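Local coordinates for protein monooxygenase (PDB 2I7G) that probably catalyses a flavin-dependent oxygenation as a member of the luciferase-like monooxygenases, on a TIM-barrel fold, at residues 268-272 with 290-296; 276-282 with 333-339. One frame throughout, in Å; residues are numbered along the deposited sequence.

Contact 1. Residues 268-272 with 290-296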
loop_
_atom_site.group_PDB
_atom_site.type_symbol
_atom_site.label_atom_id
_atom_site.label_comp_id
_atom_site.label_asym_id
_atom_site.label_seq_id
_atom_site.Cartn_x
_atom_site.Cartn_y
_atom_site.Cartn_z
ATOM N N ALA B 268 0.471 35.058 5.561
ATOM C CA ALA B 268 0.302 35.117 7.020
ATOM C C ALA B 268 -1.175 34.961 7.425
ATOM O O ALA B 268 -1.494 34.118 8.289
ATOM C CB ALA B 268 0.875 36.445 7.568
ATOM N N ASP B 269 -2.062 35.748 6.801
ATOM C CA ASP B 269 -3.488 35.756 7.168
ATOM C C ASP B 269 -4.088 34.366 6.942
ATOM O O ASP B 269 -4.789 33.822 7.812
ATOM C CB ASP B 269 -4.269 36.795 6.359
ATOM C CG ASP B 269 -3.966 38.247 6.767
ATOM O OD1 ASP B 269 -3.319 38.496 7.797
ATOM O OD2 ASP B 269 -4.396 39.158 6.019
ATOM N N GLN B 270 -3.793 33.788 5.779
ATOM C CA GLN B 270 -4.382 32.509 5.408
ATOM C C GLN B 270 -3.877 31.383 6.302
ATOM O O GLN B 270 -4.655 30.491 6.653
ATOM C CB GLN B 270 -4.167 32.188 3.916
ATOM C CG GLN B 270 -4.946 33.139 3.017
ATOM C CD GLN B 270 -4.596 33.003 1.530
ATOM O OE1 GLN B 270 -3.840 32.112 1.117
ATOM N NE2 GLN B 270 -5.140 33.934 0.716
ATOM N N PHE B 271 -2.606 31.448 6.703
ATOM C CA PHE B 271 -1.997 30.427 7.580
ATOM C C PHE B 271 -2.462 30.582 9.033
ATOM O O PHE B 271 -2.636 29.592 9.730
ATOM C CB PHE B 271 -0.465 30.499 7.471
ATOM C CG PHE B 271 0.281 29.181 7.745
ATOM C CD1 PHE B 271 1.250 29.122 8.744
ATOM C CD2 PHE B 271 0.042 28.030 6.984
ATOM C CE1 PHE B 271 1.965 27.929 8.995
ATOM C CE2 PHE B 271 0.767 26.831 7.225
ATOM C CZ PHE B 271 1.730 26.800 8.222
ATOM N N TYR B 272 -2.679 31.815 9.477
ATOM C CA TYR B 272 -3.095 32.123 10.866
ATOM C C TYR B 272 -4.629 32.150 11.050
ATOM O O TYR B 272 -5.113 32.176 12.180
ATOM C CB TYR B 272 -2.550 33.494 11.222
ATOM C CG TYR B 272 -2.669 33.969 12.653
ATOM C CD1 TYR B 272 -3.603 34.946 13.002
ATOM C CD2 TYR B 272 -1.784 33.499 13.644
ATOM C CE1 TYR B 272 -3.685 35.447 14.329
ATOM C CE2 TYR B 272 -1.844 33.998 14.968
ATOM C CZ TYR B 272 -2.794 34.958 15.296
ATOM O OH TYR B 272 -2.858 35.438 16.583
ATOM N N PRO B 290 -2.892 29.718 19.944
ATOM C CA PRO B 290 -3.274 29.962 18.545
ATOM C C PRO B 290 -3.437 31.452 18.193
ATOM O O PRO B 290 -3.305 31.844 17.010
ATOM C CB PRO B 290 -4.625 29.229 18.412
ATOM C CG PRO B 290 -5.152 29.130 19.831
ATOM C CD PRO B 290 -3.924 28.953 20.684
ATOM N N THR B 291 -3.755 32.268 19.194
ATOM C CA THR B 291 -3.874 33.711 18.962
ATOM C C THR B 291 -2.683 34.508 19.503
ATOM O O THR B 291 -2.764 35.737 19.684
ATOM C CB THR B 291 -5.185 34.271 19.501
ATOM O OG1 THR B 291 -5.146 34.248 20.942
ATOM C CG2 THR B 291 -6.368 33.439 18.952
ATOM N N ASN B 292 -1.566 33.812 19.732
ATOM C CA ASN B 292 -0.366 34.512 20.168
ATOM C C ASN B 292 0.317 35.098 18.920
ATOM O O ASN B 292 1.232 34.497 18.351
ATOM C CB ASN B 292 0.562 33.608 20.984
ATOM C CG ASN B 292 1.608 34.394 21.743
ATOM O OD1 ASN B 292 2.152 35.378 21.239
ATOM N ND2 ASN B 292 1.877 33.980 22.977
ATOM N N ARG B 293 -0.159 36.273 18.508
ATOM C CA ARG B 293 0.304 36.929 17.282
ATOM C C ARG B 293 1.777 37.314 17.408
ATOM O O ARG B 293 2.526 37.189 16.437
ATOM C CB ARG B 293 -0.541 38.180 16.982
ATOM C CG ARG B 293 -0.235 38.838 15.636
ATOM C CD ARG B 293 -0.779 38.015 14.485
ATOM N NE ARG B 293 -0.193 38.407 13.194
ATOM C CZ ARG B 293 -0.753 38.173 12.008
ATOM N NH1 ARG B 293 -0.146 38.572 10.895
ATOM N NH2 ARG B 293 -1.927 37.550 11.922
ATOM N N ALA B 294 2.178 37.787 18.588
ATOM C CA ALA B 294 3.581 38.158 18.829
ATOM C C ALA B 294 4.519 36.982 18.489
ATOM O O ALA B 294 5.533 37.164 17.799
ATOM C CB ALA B 294 3.792 38.632 20.269
ATOM N N HIS B 295 4.176 35.781 18.958
ATOM C CA HIS B 295 5.010 34.613 18.696
ATOM C C HIS B 295 4.980 34.167 17.224
ATOM O O HIS B 295 6.029 33.847 16.648
ATOM C CB HIS B 295 4.657 33.472 19.632
ATOM C CG HIS B 295 5.460 33.471 20.898
ATOM N ND1 HIS B 295 5.218 34.352 21.933
ATOM C CD2 HIS B 295 6.514 32.712 21.287
ATOM C CE1 HIS B 295 6.074 34.118 22.916
ATOM N NE2 HIS B 295 6.868 33.127 22.550
ATOM N N PHE B 296 3.789 34.155 16.621
ATOM C CA PHE B 296 3.667 33.791 15.213
ATOM C C PHE B 296 4.467 34.783 14.350
ATOM O O PHE B 296 5.175 34.387 13.419
ATOM C CB PHE B 296 2.198 33.798 14.812
ATOM C CG PHE B 296 1.956 33.681 13.319
ATOM C CD1 PHE B 296 2.252 32.512 12.629
ATOM C CD2 PHE B 296 1.392 34.756 12.625
ATOM C CE1 PHE B 296 2.004 32.398 11.247
ATOM C CE2 PHE B 296 1.125 34.645 11.257
ATOM C CZ PHE B 296 1.420 33.484 10.574
HETATM O O HOH W 1 -3.839 37.873 10.056
HETATM O O HOH W 2 -0.956 39.665 8.065
#

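Contact 2. Residues 276-282 with 333-339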
loop_
_atom_site.group_PDB
_atom_site.type_symbol
_atom_site.label_atom_id
_atom_site.label_comp_id
_atom_site.label_asym_id
_atom_site.label_seq_id
_atom_site.Cartn_x
_atom_site.Cartn_y
_atom_site.Cartn_z
ATOM N N ALA B 276 -8.864 27.793 9.570
ATOM C CA ALA B 276 -7.907 26.758 9.082
ATOM C C ALA B 276 -7.369 25.880 10.213
ATOM O O ALA B 276 -6.891 24.773 9.970
ATOM C CB ALA B 276 -6.744 27.394 8.288
ATOM N N GLU B 277 -7.450 26.378 11.451
ATOM C CA GLU B 277 -6.957 25.650 12.647
ATOM C C GLU B 277 -5.479 25.220 12.561
ATOM O O GLU B 277 -5.058 24.227 13.182
ATOM C CB GLU B 277 -7.864 24.445 12.966
ATOM C CG GLU B 277 -9.355 24.819 13.088
ATOM C CD GLU B 277 -10.226 23.629 13.478
ATOM O OE1 GLU B 277 -9.670 22.508 13.657
ATOM O OE2 GLU B 277 -11.471 23.817 13.604
ATOM N N VAL B 278 -4.688 25.947 11.789
ATOM C CA VAL B 278 -3.270 25.642 11.703
ATOM C C VAL B 278 -2.559 25.883 13.060
ATOM O O VAL B 278 -1.750 25.051 13.493
ATOM C CB VAL B 278 -2.596 26.456 10.561
ATOM C CG1 VAL B 278 -1.060 26.287 10.593
ATOM C CG2 VAL B 278 -3.170 26.028 9.212
HETATM N N MSE B 279 -2.876 26.998 13.729
HETATM C CA MSE B 279 -2.135 27.380 14.942
HETATM C C MSE B 279 -2.314 26.405 16.132
HETATM O O MSE B 279 -1.429 26.326 17.013
HETATM C CB MSE B 279 -2.406 28.851 15.337
HETATM C CG MSE B 279 -2.022 29.865 14.229
HETATM SE SE MSE B 279 -0.107 29.736 13.738
HETATM C CE MSE B 279 -0.315 29.744 11.835
ATOM N N ASN B 280 -3.440 25.681 16.144
ATOM C CA ASN B 280 -3.710 24.643 17.150
ATOM C C ASN B 280 -2.634 23.553 17.202
ATOM O O ASN B 280 -2.416 22.939 18.259
ATOM C CB ASN B 280 -5.084 23.996 16.909
ATOM C CG ASN B 280 -6.249 24.940 17.217
ATOM O OD1 ASN B 280 -7.363 24.746 16.728
ATOM N ND2 ASN B 280 -5.993 25.956 18.026
ATOM N N ARG B 281 -1.990 23.305 16.059
ATOM C CA ARG B 281 -0.876 22.354 15.979
ATOM C C ARG B 281 0.475 23.098 15.988
ATOM O O ARG B 281 1.362 22.781 16.815
ATOM C CB ARG B 281 -0.972 21.436 14.751
ATOM C CG ARG B 281 0.295 20.597 14.546
ATOM C CD ARG B 281 -0.055 19.181 14.059
ATOM N NE ARG B 281 -0.536 19.131 12.662
ATOM C CZ ARG B 281 0.243 19.093 11.589
ATOM N NH1 ARG B 281 1.586 19.162 11.708
ATOM N NH2 ARG B 281 -0.331 19.010 10.391
ATOM N N ILE B 282 0.605 24.098 15.100
ATOM C CA ILE B 282 1.871 24.845 14.925
ATOM C C ILE B 282 2.278 25.560 16.207
ATOM O O ILE B 282 3.395 25.380 16.692
ATOM C CB ILE B 282 1.847 25.856 13.686
ATOM C CG1 ILE B 282 2.041 25.116 12.367
ATOM C CG2 ILE B 282 2.917 26.980 13.812
ATOM C CD1 ILE B 282 2.965 23.900 12.440
ATOM N N GLN B 333 6.120 21.886 4.842
ATOM C CA GLN B 333 4.768 21.394 5.162
ATOM C C GLN B 333 3.834 22.608 5.245
ATOM O O GLN B 333 3.941 23.419 6.179
ATOM C CB GLN B 333 4.765 20.586 6.468
ATOM C CG GLN B 333 3.354 20.141 6.873
ATOM C CD GLN B 333 3.337 19.221 8.096
ATOM O OE1 GLN B 333 4.050 18.213 8.154
ATOM N NE2 GLN B 333 2.489 19.513 9.010
HETATM N N MSE B 334 2.975 22.748 4.235
HETATM C CA MSE B 334 1.978 23.835 4.159
HETATM C C MSE B 334 0.580 23.308 4.487
HETATM O O MSE B 334 -0.207 23.951 5.206
HETATM C CB MSE B 334 1.937 24.430 2.736
HETATM C CG MSE B 334 3.274 24.885 2.185
HETATM SE SE MSE B 334 3.117 25.825 0.450
HETATM C CE MSE B 334 2.435 24.383 -0.622
ATOM N N ALA B 335 0.254 22.140 3.925
ATOM C CA ALA B 335 -1.128 21.612 4.016
ATOM C C ALA B 335 -1.293 21.060 5.439
ATOM O O ALA B 335 -0.914 19.899 5.728
ATOM C CB ALA B 335 -1.352 20.533 2.966
ATOM N N ILE B 336 -1.779 21.932 6.323
ATOM C CA ILE B 336 -1.926 21.645 7.772
ATOM C C ILE B 336 -3.363 21.949 8.174
ATOM O O ILE B 336 -3.987 22.842 7.600
ATOM C CB ILE B 336 -0.937 22.524 8.581
ATOM C CG1 ILE B 336 0.505 22.176 8.209
ATOM C CG2 ILE B 336 -1.092 22.344 10.108
ATOM C CD1 ILE B 336 1.475 23.210 8.691
ATOM N N GLY B 337 -3.903 21.201 9.143
ATOM C CA GLY B 337 -5.255 21.442 9.640
ATOM C C GLY B 337 -6.276 21.539 8.502
ATOM O O GLY B 337 -6.312 20.697 7.593
ATOM N N LEU B 338 -7.101 22.569 8.545
ATOM C CA LEU B 338 -8.177 22.712 7.583
ATOM C C LEU B 338 -7.853 23.796 6.549
ATOM O O LEU B 338 -8.769 24.464 6.051
ATOM C CB LEU B 338 -9.508 23.021 8.300
ATOM C CG LEU B 338 -9.921 22.092 9.474
ATOM C CD1 LEU B 338 -11.327 22.400 10.002
ATOM C CD2 LEU B 338 -9.751 20.618 9.068
HETATM N N MSE B 339 -6.568 23.973 6.234
HETATM C CA MSE B 339 -6.187 24.924 5.156
HETATM C C MSE B 339 -7.033 24.596 3.931
HETATM O O MSE B 339 -7.092 23.425 3.512
HETATM C CB MSE B 339 -4.722 24.794 4.738
HETATM C CG MSE B 339 -3.683 25.416 5.664
HETATM SE SE MSE B 339 -3.991 27.361 5.757
HETATM C CE MSE B 339 -3.374 27.821 3.953
HETATM O O HOH W 3 0.102 18.113 7.480
#

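Contact 1. Residues 268-272 with 290-296
Arg293 and Phe296 both come to the same side of the Tyr272 ring, the arginine over the face and the phenyl in an offset stack displaced toward the CD2 edge. Tyr272 CD2 stands 3.6 Å from Phe296 CD2, shifted toward the rim of the phenyl ring, and the two planes open at 26°. The arginine contributes both its chain and its charge: Arg293 CD makes a CH-pi contact with the tyrosine ring, while its guanidinium gives a cation-pi contact, CZ lying 4.6 Å from the ring centroid. Because the guanidinium plane is turned 72° from the ring, it meets the tyrosine steeply, with NH2 reaching down to 3.3 Å from Tyr272 CD1. A bend at chi2 (73°) of Arg293 folds the chain back over the tyrosine. Phe296 also packs on helix 264-272, where its CE2 is 4.1 Å from Ala268 CB, and its CE1 meets the edge of the Phe271 ring. Further out, Arg293 NE is salt-bridged to Asp297, one helical turn on. Toward Asp269 the approach is looser: OD1 and Arg293 NH1 are 4.4 Å apart, and in the conformer given two waters, one doubtfully close to OD1, may link OD1 to the guanidinium. Asn292 N-caps helix 293-300, its OD1 accepting from His295 N at 3.1 Å, and so fixes the start of the turn that carries Arg293 and Phe296. Met279 of helix 279-286 packs on Phe271, Tyr272 and Phe296. With no clear hydrogen bond across it, the contact rests on aromatic and cation-pi packing, the arginine's charge probably balanced mainly by Asp297.

Contact 2. Residues 276-282 with 333-339
Ala276 and Leu338 bring the two backbones within 4.3 Å at their CA atoms, where Leu338 N donates to Ala276 O at 2.6 Å. The donor belongs to a type II' turn, Ile336 to Met339, with Gly337 at its second position. There phi is 50°, and a CB would run into Ala276 O, so the close approach depends on the missing side chain. Beside the turn, Met339, a selenomethionine, bends at chi2 and chi3, bringing its selenium atom SE to 3.7 Å from Ala276 CB and CG to 3.6 Å from Val278 CG2. Leu338 and Glu277 run side by side, pointing the same way. The 333-339 segment is the loop leaving strand 329-333 of the TIM barrel toward helix 341-363, and 276-282 leads into helix 279-286, so the contact joins the start of this helix to the loop that follows a barrel strand. Ile336 lies at the centre of the apolar contacts: its CG2 faces Val278 CG1, its side chain crosses that of Ile282 at about a right angle, CD1 to CD1 4.1 Å, and His257 of strand 252-260 also touches it. The same CG2 lies under one face of the Arg281 guanidinium, 3.4 Å from NH2. With CG anti to the backbone N (chi1 171°) and bends farther along, Arg281 reaches across to the barrel loop; its NH2 is salt-bridged to Asp31, whose carboxylate also accepts from Gly337 N. A water held by Arg281 NH2 donates to Ala335 O at 2.7 Å.

From the N terminus the chain leaves barrel strand 252-260 and enters helix 264-272, whose end forms the first half of contact 1. It then turns through 276-282, the first half of contact 2, and along helix 279-286 to 290-296, where contact 1 closes a loop of 17 residues. Strand 307-309, helix 311-325 and strand 329-333 follow before 333-339 closes contact 2 across 50 residues. The segments alternate, so the two loops cross rather than nest. Phe271 O lies 3.1 Å from Met279 CE. Contact 1 joins helices 264-272 and 293-300, contact 2 joins the start of helix 279-286 to the loop beyond strand 329-333, and Met279 packs the middle helix on the outer two.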